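Local coordinates for DNA repair protein XRCC1 (Homo sapiens, PDB 3LQC), which acts as a scaffold in DNA single-strand break repair, assembling repair protein complexes and binding auto-poly-ADP-ribosylated PARP1 to limit its activity, at residues 10-15 with 47-52; 60-65 with 91-96; 97-102 with 132-137. One frame throughout, in Å; residues are numbered along the deposited sequence. Where two conformers were deposited one is given.

Contact 1 (10-15 with 47-52)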
ATOM      1  N   VAL A  10      21.373 -21.785  10.145  1.00 20.57           N
ATOM      2  CA  VAL A  10      22.745 -21.940  10.608  1.00 22.31           C
ATOM      3  C   VAL A  10      22.906 -21.617  12.083  1.00 24.97           C
ATOM      4  O   VAL A  10      22.149 -20.821  12.651  1.00 22.44           O
ATOM      5  CB  VAL A  10      23.754 -21.079   9.812  1.00 26.21           C
ATOM      6  CG1 VAL A  10      23.585 -21.297   8.320  1.00 26.42           C
ATOM      7  CG2 VAL A  10      23.626 -19.612  10.182  1.00 22.67           C
ATOM      8  N   SER A  11      23.915 -22.243  12.683  1.00 26.15           N
ATOM      9  CA  SER A  11      24.320 -21.977  14.057  1.00 26.63           C
ATOM     10  C   SER A  11      25.375 -20.884  14.100  1.00 25.78           C
ATOM     11  O   SER A  11      26.340 -20.916  13.344  1.00 29.56           O
ATOM     12  CB  SER A  11      24.881 -23.249  14.694  1.00 28.95           C
ATOM     13  OG  SER A  11      23.973 -24.324  14.520  1.00 33.85           O
ATOM     14  N   CYS A  12      25.179 -19.920  14.992  1.00 31.00           N
ATOM     15  CA  CYS A  12      26.099 -18.797  15.161  1.00 32.91           C
ATOM     16  C   CYS A  12      26.865 -18.982  16.450  1.00 39.61           C
ATOM     17  O   CYS A  12      26.627 -18.272  17.434  1.00 44.11           O
ATOM     18  CB  CYS A  12      25.323 -17.487  15.246  1.00 29.93           C
ATOM     19  SG  CYS A  12      24.148 -17.254  13.919  1.00 28.41           S
ATOM     20  N   SER A  13      27.787 -19.932  16.453  1.00 39.83           N
ATOM     21  CA  SER A  13      28.374 -20.378  17.704  1.00 36.10           C
ATOM     22  C   SER A  13      29.160 -19.306  18.430  1.00 43.19           C
ATOM     23  O   SER A  13      28.680 -18.731  19.408  1.00 54.02           O
ATOM     24  CB  SER A  13      29.217 -21.620  17.475  1.00 40.48           C
ATOM     25  OG  SER A  13      28.366 -22.685  17.089  1.00 44.58           O
ATOM     26  N   SER A  14      30.369 -19.033  17.965  1.00 37.11           N
ATOM     27  CA  SER A  14      31.199 -18.046  18.643  1.00 42.56           C
ATOM     28  C   SER A  14      31.149 -16.728  17.893  1.00 43.65           C
ATOM     29  O   SER A  14      32.182 -16.124  17.572  1.00 43.69           O
ATOM     30  CB  SER A  14      32.633 -18.550  18.799  1.00 37.66           C
ATOM     31  OG  SER A  14      32.654 -19.683  19.650  1.00 35.97           O
ATOM     32  N   GLN A  15      29.926 -16.295  17.613  1.00 37.24           N
ATOM     33  CA  GLN A  15      29.694 -15.061  16.889  1.00 36.27           C
ATOM     34  C   GLN A  15      28.300 -14.540  17.187  1.00 36.06           C
ATOM     35  O   GLN A  15      27.377 -15.323  17.418  1.00 36.48           O
ATOM     36  CB  GLN A  15      29.873 -15.282  15.386  1.00 34.04           C
ATOM     37  CG  GLN A  15      29.366 -16.616  14.888  1.00 40.26           C
ATOM     38  CD  GLN A  15      29.746 -16.890  13.444  1.00 32.23           C
ATOM     39  OE1 GLN A  15      30.213 -16.004  12.734  1.00 35.68           O
ATOM     40  NE2 GLN A  15      29.541 -18.124  13.004  1.00 29.78           N
ATOM     41  N   LEU A  47      19.216 -17.514  11.715  1.00 17.24           N
ATOM     42  CA  LEU A  47      20.379 -17.462  12.578  1.00 18.52           C
ATOM     43  C   LEU A  47      19.989 -18.027  13.929  1.00 18.60           C
ATOM     44  O   LEU A  47      19.124 -17.479  14.615  1.00 16.33           O
ATOM     45  CB  LEU A  47      20.874 -16.027  12.763  1.00 18.54           C
ATOM     46  CG  LEU A  47      21.151 -15.124  11.561  1.00 19.33           C
ATOM     47  CD1 LEU A  47      21.607 -13.756  12.065  1.00 20.91           C
ATOM     48  CD2 LEU A  47      22.180 -15.730  10.617  1.00 19.25           C
ATOM     49  N   GLN A  48      20.617 -19.138  14.285  1.00 17.60           N
ATOM     50  CA  GLN A  48      20.467 -19.739  15.596  1.00 20.18           C
ATOM     51  C   GLN A  48      21.549 -19.190  16.517  1.00 22.73           C
ATOM     52  O   GLN A  48      22.716 -19.564  16.417  1.00 23.17           O
ATOM     53  CB  GLN A  48      20.608 -21.250  15.486  1.00 19.18           C
ATOM     54  CG  GLN A  48      19.476 -21.905  14.732  1.00 21.52           C
ATOM     55  CD  GLN A  48      19.619 -23.410  14.693  1.00 25.04           C
ATOM     56  OE1 GLN A  48      20.733 -23.939  14.636  1.00 27.41           O
ATOM     57  NE2 GLN A  48      18.493 -24.111  14.725  1.00 19.18           N
ATOM     58  N   LEU A  49      21.157 -18.293  17.404  1.00 19.06           N
ATOM     59  CA  LEU A  49      22.103 -17.641  18.286  1.00 24.21           C
ATOM     60  C   LEU A  49      22.371 -18.490  19.520  1.00 23.04           C
ATOM     61  O   LEU A  49      21.461 -19.113  20.065  1.00 18.68           O
ATOM     62  CB  LEU A  49      21.567 -16.275  18.698  1.00 23.20           C
ATOM     63  CG  LEU A  49      21.121 -15.391  17.541  1.00 21.26           C
ATOM     64  CD1 LEU A  49      20.650 -14.055  18.086  1.00 22.93           C
ATOM     65  CD2 LEU A  49      22.255 -15.205  16.566  1.00 23.36           C
ATOM     66  N   GLU A  50      23.630 -18.519  19.947  1.00 27.84           N
ATOM     67  CA  GLU A  50      24.006 -19.251  21.148  1.00 30.25           C
ATOM     68  C   GLU A  50      23.527 -18.481  22.375  1.00 30.48           C
ATOM     69  O   GLU A  50      23.004 -19.056  23.325  1.00 30.03           O
ATOM     70  CB  GLU A  50      25.519 -19.455  21.202  1.00 35.08           C
ATOM     71  CG  GLU A  50      25.951 -20.595  22.109  1.00 44.98           C
ATOM     72  CD  GLU A  50      27.453 -20.630  22.346  1.00 53.56           C
ATOM     73  OE1 GLU A  50      28.209 -20.005  21.568  1.00 53.26           O
ATOM     74  OE2 GLU A  50      27.878 -21.288  23.319  1.00 54.37           O
ATOM     75  N   LYS A  51      23.705 -17.169  22.348  1.00 30.22           N
ATOM     76  CA  LYS A  51      23.216 -16.331  23.430  1.00 34.73           C
ATOM     77  C   LYS A  51      22.083 -15.457  22.907  1.00 29.95           C
ATOM     78  O   LYS A  51      22.228 -14.780  21.888  1.00 27.22           O
ATOM     79  CB  LYS A  51      24.347 -15.472  24.004  1.00 36.29           C
ATOM     80  N   GLU A  52      20.947 -15.499  23.591  1.00 30.38           N
ATOM     81  CA  GLU A  52      19.818 -14.672  23.202  1.00 30.87           C
ATOM     82  C   GLU A  52      20.276 -13.230  23.276  1.00 34.05           C
ATOM     83  O   GLU A  52      21.012 -12.861  24.187  1.00 35.57           O
ATOM     84  CB  GLU A  52      18.622 -14.907  24.125  1.00 31.83           C
ATOM     85  CG  GLU A  52      18.854 -14.459  25.557  1.00 38.25           C
ATOM     86  CD  GLU A  52      17.582 -14.455  26.375  1.00 39.96           C
ATOM     87  OE1 GLU A  52      17.585 -13.859  27.478  1.00 46.78           O
ATOM     88  OE2 GLU A  52      16.580 -15.043  25.909  1.00 33.53           O
TER

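Contact 2 (60-65 with 91-96)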
ATOM      1  N   ILE A  60      19.953  -3.092   6.760  1.00 27.76           N
ATOM      2  CA  ILE A  60      19.804  -4.111   5.735  1.00 23.45           C
ATOM      3  C   ILE A  60      20.301  -3.605   4.391  1.00 28.52           C
ATOM      4  O   ILE A  60      19.902  -2.537   3.934  1.00 27.76           O
ATOM      5  CB  ILE A  60      18.339  -4.543   5.603  1.00 22.13           C
ATOM      6  CG1 ILE A  60      17.885  -5.223   6.891  1.00 20.79           C
ATOM      7  CG2 ILE A  60      18.152  -5.465   4.404  1.00 19.84           C
ATOM      8  CD1 ILE A  60      16.458  -5.647   6.876  1.00 16.77           C
ATOM      9  N   GLY A  61      21.185  -4.377   3.771  1.00 28.19           N
ATOM     10  CA  GLY A  61      21.687  -4.054   2.453  1.00 26.61           C
ATOM     11  C   GLY A  61      21.145  -5.049   1.454  1.00 26.40           C
ATOM     12  O   GLY A  61      21.487  -6.229   1.498  1.00 30.80           O
ATOM     13  N   ASN A  62      20.300  -4.579   0.547  1.00 21.28           N
ATOM     14  CA  ASN A  62      19.632  -5.478  -0.372  1.00 22.70           C
ATOM     15  C   ASN A  62      20.581  -6.067  -1.399  1.00 22.76           C
ATOM     16  O   ASN A  62      21.609  -5.477  -1.726  1.00 27.16           O
ATOM     17  CB  ASN A  62      18.467  -4.783  -1.077  1.00 21.40           C
ATOM     18  CG  ASN A  62      17.664  -5.736  -1.950  1.00 22.03           C
ATOM     19  OD1 ASN A  62      17.468  -6.898  -1.600  1.00 20.50           O
ATOM     20  ND2 ASN A  62      17.203  -5.250  -3.092  1.00 20.41           N
ATOM     21  N   ASP A  63      20.239  -7.248  -1.890  1.00 18.62           N
ATOM     22  CA  ASP A  63      20.902  -7.789  -3.065  1.00 23.80           C
ATOM     23  C   ASP A  63      19.863  -8.407  -3.986  1.00 22.30           C
ATOM     24  O   ASP A  63      19.873  -9.617  -4.228  1.00 18.26           O
ATOM     25  CB  ASP A  63      21.959  -8.824  -2.695  1.00 21.36           C
ATOM     26  CG  ASP A  63      22.672  -9.387  -3.914  1.00 27.10           C
ATOM     27  OD1 ASP A  63      22.866  -8.633  -4.890  1.00 27.31           O
ATOM     28  OD2 ASP A  63      23.042 -10.582  -3.894  1.00 32.01           O
ATOM     29  N   GLY A  64      18.954  -7.567  -4.471  1.00 19.81           N
ATOM     30  CA  GLY A  64      18.004  -7.963  -5.495  1.00 22.11           C
ATOM     31  C   GLY A  64      16.663  -8.443  -4.978  1.00 17.65           C
ATOM     32  O   GLY A  64      15.852  -8.944  -5.753  1.00 19.06           O
ATOM     33  N   SER A  65      16.431  -8.307  -3.678  1.00 17.02           N
ATOM     34  CA  SER A  65      15.150  -8.684  -3.088  1.00 15.96           C
ATOM     35  C   SER A  65      14.139  -7.566  -3.302  1.00 18.78           C
ATOM     36  O   SER A  65      14.503  -6.393  -3.292  1.00 21.66           O
ATOM     37  CB  SER A  65      15.295  -8.929  -1.584  1.00 14.97           C
ATOM     38  OG  SER A  65      16.077 -10.069  -1.313  1.00 19.30           O
ATOM     39  N   SER A  91       9.374  -5.179   4.375  1.00 16.34           N
ATOM     40  CA  SER A  91       9.716  -3.850   3.897  1.00 17.46           C
ATOM     41  C   SER A  91      10.223  -3.854   2.455  1.00 19.05           C
ATOM     42  O   SER A  91      10.892  -4.792   2.019  1.00 18.50           O
ATOM     43  CB  SER A  91      10.750  -3.217   4.827  1.00 17.11           C
ATOM     44  OG  SER A  91      10.241  -3.165   6.145  1.00 23.42           O
ATOM     45  N   SER A  92       9.899  -2.784   1.733  1.00 20.11           N
ATOM     46  CA  SER A  92      10.183  -2.668   0.303  1.00 17.26           C
ATOM     47  C   SER A  92      11.633  -2.286   0.012  1.00 17.90           C
ATOM     48  O   SER A  92      12.211  -1.423   0.671  1.00 22.07           O
ATOM     49  CB  SER A  92       9.233  -1.642  -0.322  1.00 16.84           C
ATOM     50  OG  SER A  92       9.625  -1.307  -1.630  1.00 19.07           O
ATOM     51  N   PHE A  93      12.219  -2.942  -0.978  1.00 15.51           N
ATOM     52  CA  PHE A  93      13.574  -2.626  -1.403  1.00 16.39           C
ATOM     53  C   PHE A  93      13.639  -2.437  -2.909  1.00 21.18           C
ATOM     54  O   PHE A  93      14.522  -1.747  -3.413  1.00 21.42           O
ATOM     55  CB  PHE A  93      14.556  -3.703  -0.945  1.00 18.52           C
ATOM     56  CG  PHE A  93      14.939  -3.574   0.492  1.00 17.68           C
ATOM     57  CD1 PHE A  93      16.108  -2.927   0.851  1.00 20.50           C
ATOM     58  CD2 PHE A  93      14.109  -4.055   1.486  1.00 15.62           C
ATOM     59  CE1 PHE A  93      16.455  -2.783   2.182  1.00 22.13           C
ATOM     60  CE2 PHE A  93      14.450  -3.910   2.816  1.00 18.33           C
ATOM     61  CZ  PHE A  93      15.625  -3.277   3.163  1.00 20.74           C
ATOM     62  N   MET A  94      12.693  -3.045  -3.621  1.00 17.88           N
ATOM     63  CA  MET A  94      12.564  -2.837  -5.061  1.00 19.71           C
ATOM     64  C   MET A  94      11.104  -2.859  -5.462  1.00 19.69           C
ATOM     65  O   MET A  94      10.304  -3.583  -4.869  1.00 20.42           O
ATOM     66  CB  MET A  94      13.301  -3.924  -5.844  1.00 16.87           C
ATOM     67  CG  MET A  94      14.758  -4.070  -5.483  1.00 15.39           C
ATOM     68  SD  MET A  94      15.546  -5.374  -6.436  1.00 19.49           S
ATOM     69  CE  MET A  94      15.578  -4.663  -8.077  1.00 21.47           C
ATOM     70  N   SER A  95      10.764  -2.077  -6.480  1.00 20.02           N
ATOM     71  CA  SER A  95       9.439  -2.143  -7.074  1.00 20.44           C
ATOM     72  C   SER A  95       9.410  -3.318  -8.029  1.00 20.99           C
ATOM     73  O   SER A  95      10.461  -3.854  -8.392  1.00 20.03           O
ATOM     74  CB  SER A  95       9.145  -0.864  -7.853  1.00 19.14           C
ATOM     75  OG  SER A  95      10.018  -0.769  -8.956  1.00 20.66           O
ATOM     76  N   PRO A  96       8.205  -3.733  -8.442  1.00 20.47           N
ATOM     77  CA  PRO A  96       8.087  -4.755  -9.487  1.00 18.15           C
ATOM     78  C   PRO A  96       8.823  -4.360 -10.771  1.00 20.03           C
ATOM     79  O   PRO A  96       9.490  -5.221 -11.358  1.00 24.41           O
ATOM     80  CB  PRO A  96       6.575  -4.835  -9.716  1.00 19.42           C
ATOM     81  CG  PRO A  96       5.997  -4.478  -8.379  1.00 15.14           C
ATOM     82  CD  PRO A  96       6.903  -3.407  -7.837  1.00 17.29           C
TER
HETATM   83  O   HOH W   1      17.130  -2.526  -3.679  1.00 20.69           O

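Contact 3 (97-102 with 132-137)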
ATOM      1  N   SER A  97       8.711  -3.096 -11.185  1.00 17.60           N
ATOM      2  CA  SER A  97       9.429  -2.585 -12.358  1.00 22.05           C
ATOM      3  C   SER A  97      10.921  -2.773 -12.175  1.00 21.64           C
ATOM      4  O   SER A  97      11.601  -3.355 -13.026  1.00 25.92           O
ATOM      5  CB  SER A  97       9.194  -1.078 -12.570  1.00 20.23           C
ATOM      6  OG  SER A  97       7.877  -0.686 -12.281  1.00 28.35           O
ATOM      7  N   GLU A  98      11.425  -2.246 -11.065  1.00 19.44           N
ATOM      8  CA  GLU A  98      12.845  -2.309 -10.764  1.00 23.54           C
ATOM      9  C   GLU A  98      13.304  -3.752 -10.706  1.00 20.50           C
ATOM     10  O   GLU A  98      14.368  -4.085 -11.220  1.00 18.63           O
ATOM     11  CB  GLU A  98      13.137  -1.617  -9.442  1.00 20.62           C
ATOM     12  CG  GLU A  98      13.109  -0.115  -9.529  1.00 23.10           C
ATOM     13  CD  GLU A  98      12.978   0.535  -8.173  1.00 27.08           C
ATOM     14  OE1 GLU A  98      12.296  -0.050  -7.303  1.00 23.77           O
ATOM     15  OE2 GLU A  98      13.549   1.628  -7.984  1.00 24.82           O
ATOM     16  N   SER A  99      12.486  -4.594 -10.080  1.00 17.68           N
ATOM     17  CA  SER A  99      12.779  -6.013  -9.967  1.00 17.09           C
ATOM     18  C   SER A  99      13.015  -6.593 -11.342  1.00 21.57           C
ATOM     19  O   SER A  99      13.989  -7.303 -11.555  1.00 18.07           O
ATOM     20  CB  SER A  99      11.633  -6.750  -9.285  1.00 16.29           C
ATOM     21  OG  SER A  99      11.513  -6.347  -7.930  1.00 20.60           O
ATOM     22  N   ARG A 100      12.129  -6.258 -12.280  1.00 23.57           N
ATOM     23  CA  ARG A 100      12.221  -6.760 -13.649  1.00 20.73           C
ATOM     24  C   ARG A 100      13.381  -6.148 -14.436  1.00 23.66           C
ATOM     25  O   ARG A 100      13.996  -6.821 -15.261  1.00 22.88           O
ATOM     26  CB  ARG A 100      10.900  -6.550 -14.402  1.00 20.69           C
ATOM     27  CG  ARG A 100       9.807  -7.555 -14.030  1.00 18.51           C
ATOM     28  CD  ARG A 100       8.583  -7.417 -14.912  1.00 12.66           C
ATOM     29  NE  ARG A 100       8.064  -6.056 -14.892  1.00 17.83           N
ATOM     30  CZ  ARG A 100       7.090  -5.639 -14.085  1.00 17.46           C
ATOM     31  NH1 ARG A 100       6.519  -6.479 -13.236  1.00 14.28           N
ATOM     32  NH2 ARG A 100       6.677  -4.381 -14.137  1.00 15.28           N
ATOM     33  N   SER A 101      13.686  -4.881 -14.181  1.00 23.07           N
ATOM     34  CA  SER A 101      14.723  -4.188 -14.947  1.00 24.59           C
ATOM     35  C   SER A 101      16.113  -4.306 -14.323  1.00 28.27           C
ATOM     36  O   SER A 101      17.101  -3.886 -14.920  1.00 29.35           O
ATOM     37  CB  SER A 101      14.369  -2.712 -15.124  1.00 25.67           C
ATOM     38  OG  SER A 101      14.488  -2.005 -13.897  1.00 26.39           O
ATOM     39  N   GLY A 102      16.176  -4.874 -13.121  1.00 30.94           N
ATOM     40  CA  GLY A 102      17.421  -4.999 -12.384  1.00 26.12           C
ATOM     41  C   GLY A 102      17.945  -3.680 -11.847  1.00 27.63           C
ATOM     42  O   GLY A 102      19.105  -3.584 -11.457  1.00 32.22           O
ATOM     43  N   CYS A 132      13.584 -12.969   2.452  1.00 16.54           N
ATOM     44  CA  CYS A 132      13.734 -12.174   1.240  1.00 14.05           C
ATOM     45  C   CYS A 132      12.725 -12.619   0.196  1.00 13.57           C
ATOM     46  O   CYS A 132      12.677 -13.786  -0.187  1.00 18.55           O
ATOM     47  CB  CYS A 132      15.151 -12.314   0.686  1.00 17.54           C
ATOM     48  SG  CYS A 132      16.455 -11.721   1.773  1.00 19.00           S
ATOM     49  N   SER A 133      11.904 -11.694  -0.268  1.00 17.18           N
ATOM     50  CA  SER A 133      10.897 -12.033  -1.263  1.00 16.92           C
ATOM     51  C   SER A 133      11.174 -11.311  -2.563  1.00 15.91           C
ATOM     52  O   SER A 133      11.454 -10.111  -2.571  1.00 16.45           O
ATOM     53  CB  SER A 133       9.503 -11.687  -0.760  1.00 14.82           C
ATOM     54  OG  SER A 133       9.111 -12.565   0.272  1.00 21.07           O
ATOM     55  N   GLN A 134      11.100 -12.049  -3.662  1.00 15.65           N
ATOM     56  CA  GLN A 134      11.341 -11.473  -4.979  1.00 17.15           C
ATOM     57  C   GLN A 134      10.549 -12.234  -6.032  1.00 18.38           C
ATOM     58  O   GLN A 134      11.114 -13.016  -6.795  1.00 15.74           O
ATOM     59  CB  GLN A 134      12.837 -11.482  -5.305  1.00 16.16           C
ATOM     60  CG  GLN A 134      13.200 -10.861  -6.656  1.00 19.13           C
ATOM     61  CD  GLN A 134      12.403  -9.605  -6.965  1.00 16.02           C
ATOM     62  OE1 GLN A 134      11.253  -9.679  -7.392  1.00 17.39           O
ATOM     63  NE2 GLN A 134      13.017  -8.447  -6.760  1.00 14.54           N
ATOM     64  N   PRO A 135       9.227 -11.993  -6.071  1.00 16.44           N
ATOM     65  CA  PRO A 135       8.261 -12.676  -6.934  1.00 17.94           C
ATOM     66  C   PRO A 135       8.389 -12.237  -8.378  1.00 18.61           C
ATOM     67  O   PRO A 135       7.828 -12.893  -9.251  1.00 16.20           O
ATOM     68  CB  PRO A 135       6.900 -12.192  -6.411  1.00 16.68           C
ATOM     69  CG  PRO A 135       7.171 -11.334  -5.249  1.00 19.27           C
ATOM     70  CD  PRO A 135       8.596 -10.916  -5.296  1.00 19.37           C
ATOM     71  N   TYR A 136       9.100 -11.137  -8.614  1.00 18.11           N
ATOM     72  CA  TYR A 136       9.128 -10.502  -9.930  1.00 19.75           C
ATOM     73  C   TYR A 136      10.374 -10.873 -10.717  1.00 19.25           C
ATOM     74  O   TYR A 136      10.446 -10.646 -11.919  1.00 21.88           O
ATOM     75  CB  TYR A 136       9.020  -8.977  -9.781  1.00 15.88           C
ATOM     76  CG  TYR A 136       7.944  -8.586  -8.805  1.00 17.80           C
ATOM     77  CD1 TYR A 136       6.618  -8.920  -9.046  1.00 18.05           C
ATOM     78  CD2 TYR A 136       8.249  -7.911  -7.630  1.00 16.54           C
ATOM     79  CE1 TYR A 136       5.622  -8.580  -8.155  1.00 17.71           C
ATOM     80  CE2 TYR A 136       7.253  -7.573  -6.723  1.00 13.78           C
ATOM     81  CZ  TYR A 136       5.944  -7.912  -6.995  1.00 16.02           C
ATOM     82  OH  TYR A 136       4.941  -7.597  -6.111  1.00 17.49           O
ATOM     83  N   SER A 137      11.348 -11.448 -10.024  1.00 20.18           N
ATOM     84  CA  SER A 137      12.609 -11.836 -10.629  1.00 25.07           C
ATOM     85  C   SER A 137      13.064 -13.157 -10.014  1.00 24.11           C
ATOM     86  O   SER A 137      14.165 -13.259  -9.481  1.00 28.69           O
ATOM     87  CB  SER A 137      13.652 -10.739 -10.399  1.00 26.16           C
ATOM     88  OG  SER A 137      14.773 -10.907 -11.253  1.00 35.88           O
TER

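Contact 1 (10-15 with 47-52)
Q48 turns the OE1 end of its flat carboxamide to S11, whose OG donates a weak hydrogen bond to that oxygen over 3.3 Å. Close to the root of the same side chain, CB of Q48 lies 3.3 Å from V10 O, the oxygen that its own backbone N uses. The other flat group, the carboxylate of E50, sits past the paired strands, with OE1 2.6 Å from S13 O.

Between 10-12 and 47-49 the chains run parallel, their axes 36° apart, and Q48 makes both backbone bonds that flank S11. Q48 N donates to V10 O (2.8 Å), nearly in line with the carbonyl, and C12 N donates to Q48 O (2.9 Å). This pairing joins strand 7-12, at the margin of the five-stranded sheet, to strand 42-49 in the N-terminal domain of XRCC1.

S11 and Q48 share one face of the sheet; V10, C12, L47 and L49 share the other. With SG anti to its carbonyl carbon (chi1 -51°), C12 lays its sulfur 3.7 Å from CB of L47, and the same SG meets CD2 of L49 at 3.8 Å. V10 and L47 lie side by side, pointing alike, a looser neighbourhood with CG2 and CD2 4.2 Å apart.

The sulfur is also covalently engaged, in a disulfide with C20 of helix 17-25, which V10 touches as well. The chemistry is thus two-sided: between these segments the face of S11 and Q48 contributes one weak side-chain bond, whereas on the apolar face buried sulfur both packs against leucines and ties the outermost strand to the helix covering it.

Contact 2 (60-65 with 91-96)
F93 reaches across to the segment 60-65 along one side of its ring, from CB to CZ. Its CB lies 3.6 Å from S65 O. A chi1 of -79° places CG, which lies 4.0 Å from N62 CB; CD1 comes closer to that same N62 CB, at 3.6 Å. Further out, CE1 is 3.9 Å from I60 CG2, and at the tip CZ meets I60 CG2 at 3.6 Å. The I60 and F93 side chains cross at about a right angle, while N62 and F93 slide past one another in opposite directions.

Beyond its CB, N62 organises the turn that ends its strand. OD1 accepts S65 N at 2.7 Å on a lone pair in the carbonyl plane, an Asx motif, and ND2 adds a weak bond to S65 O. The same ND2 donates to a water 2.8 Å away, which in turn donates to F93 O, so the amide bridges both segments. An alanine here would probably leave S65 N without its acceptor and the water without its donor, letting the turn loosen.

M94 adds a second contact: its CG lies 3.2 Å from S65 O, and SD is near G64 C.

The contact is buried between two sheets. I60 and F93 both touch V68 of strand 67-73; F93 also packs on F111 of strand 108-111, and I60 on L144 of strand 143-150. F93 and M94 lie in the short link, ended by the N-cap S95, from strand 85-92 to helix 96-101.

Contact 3 (97-102 with 132-137)
S99 turns OG beside its backbone N, anti to the carbonyl carbon (chi1 -67°), while Q134 sends CG anti to its own N and then bends at chi2 (40°), which places CD near S99. Q134 was deposited in two conformers, so its bonds hold for one of them and are less certain. In that one, Q134 NE2 donates to S99 OG at 2.8 Å, with the oxygen close to the amide plane, and probably also to G64 O. Its other end faces home: OE1 accepts Y136 N at 2.9 Å. S99 OG is further bonded to S95 O.

The helix, 96-101, is a short one of six residues, opened by a capping box between S95 and E98 and left at G102 with positive phi. Against it lies the loop that follows strand 125-133.

Beside the polar contact, CB of S99 meets CB of Y136 at 3.5 Å, and S99 OG sits at the edge of the tyrosine ring, near its plane. P135 CG lies over one face of that ring, toward the rim. S137 CB touches S99 O at 3.6 Å. R100 brings CG near Y136 O. Outside the two segments, R100 NH2 forms a salt bridge with an acidic side chain of the chain of another protein; the backbone of that chain is hydrogen-bonded to Y136 OH.

Contacts 2 and 3 adjoin, their centres 8 Å apart, whereas contact 1 lies on the opposite side of the chain's centre, its own centre about 25 Å from that of contact 2. All three reach the same five-stranded sheet. Contact 2 is the buried one, where a ring and a thioether meet an isoleucine, an asparagine amide and backbone carbonyls, with a bridging water; contacts 1 and 3 are only partly buried. Contact 1 rests on strand-to-strand backbone bonds, contact 3 on a side-chain bond between helix and loop. M94 packing on S99 and P96 on Y136 join contacts 2 and 3, and both are near the partner protein, which does not touch contact 1.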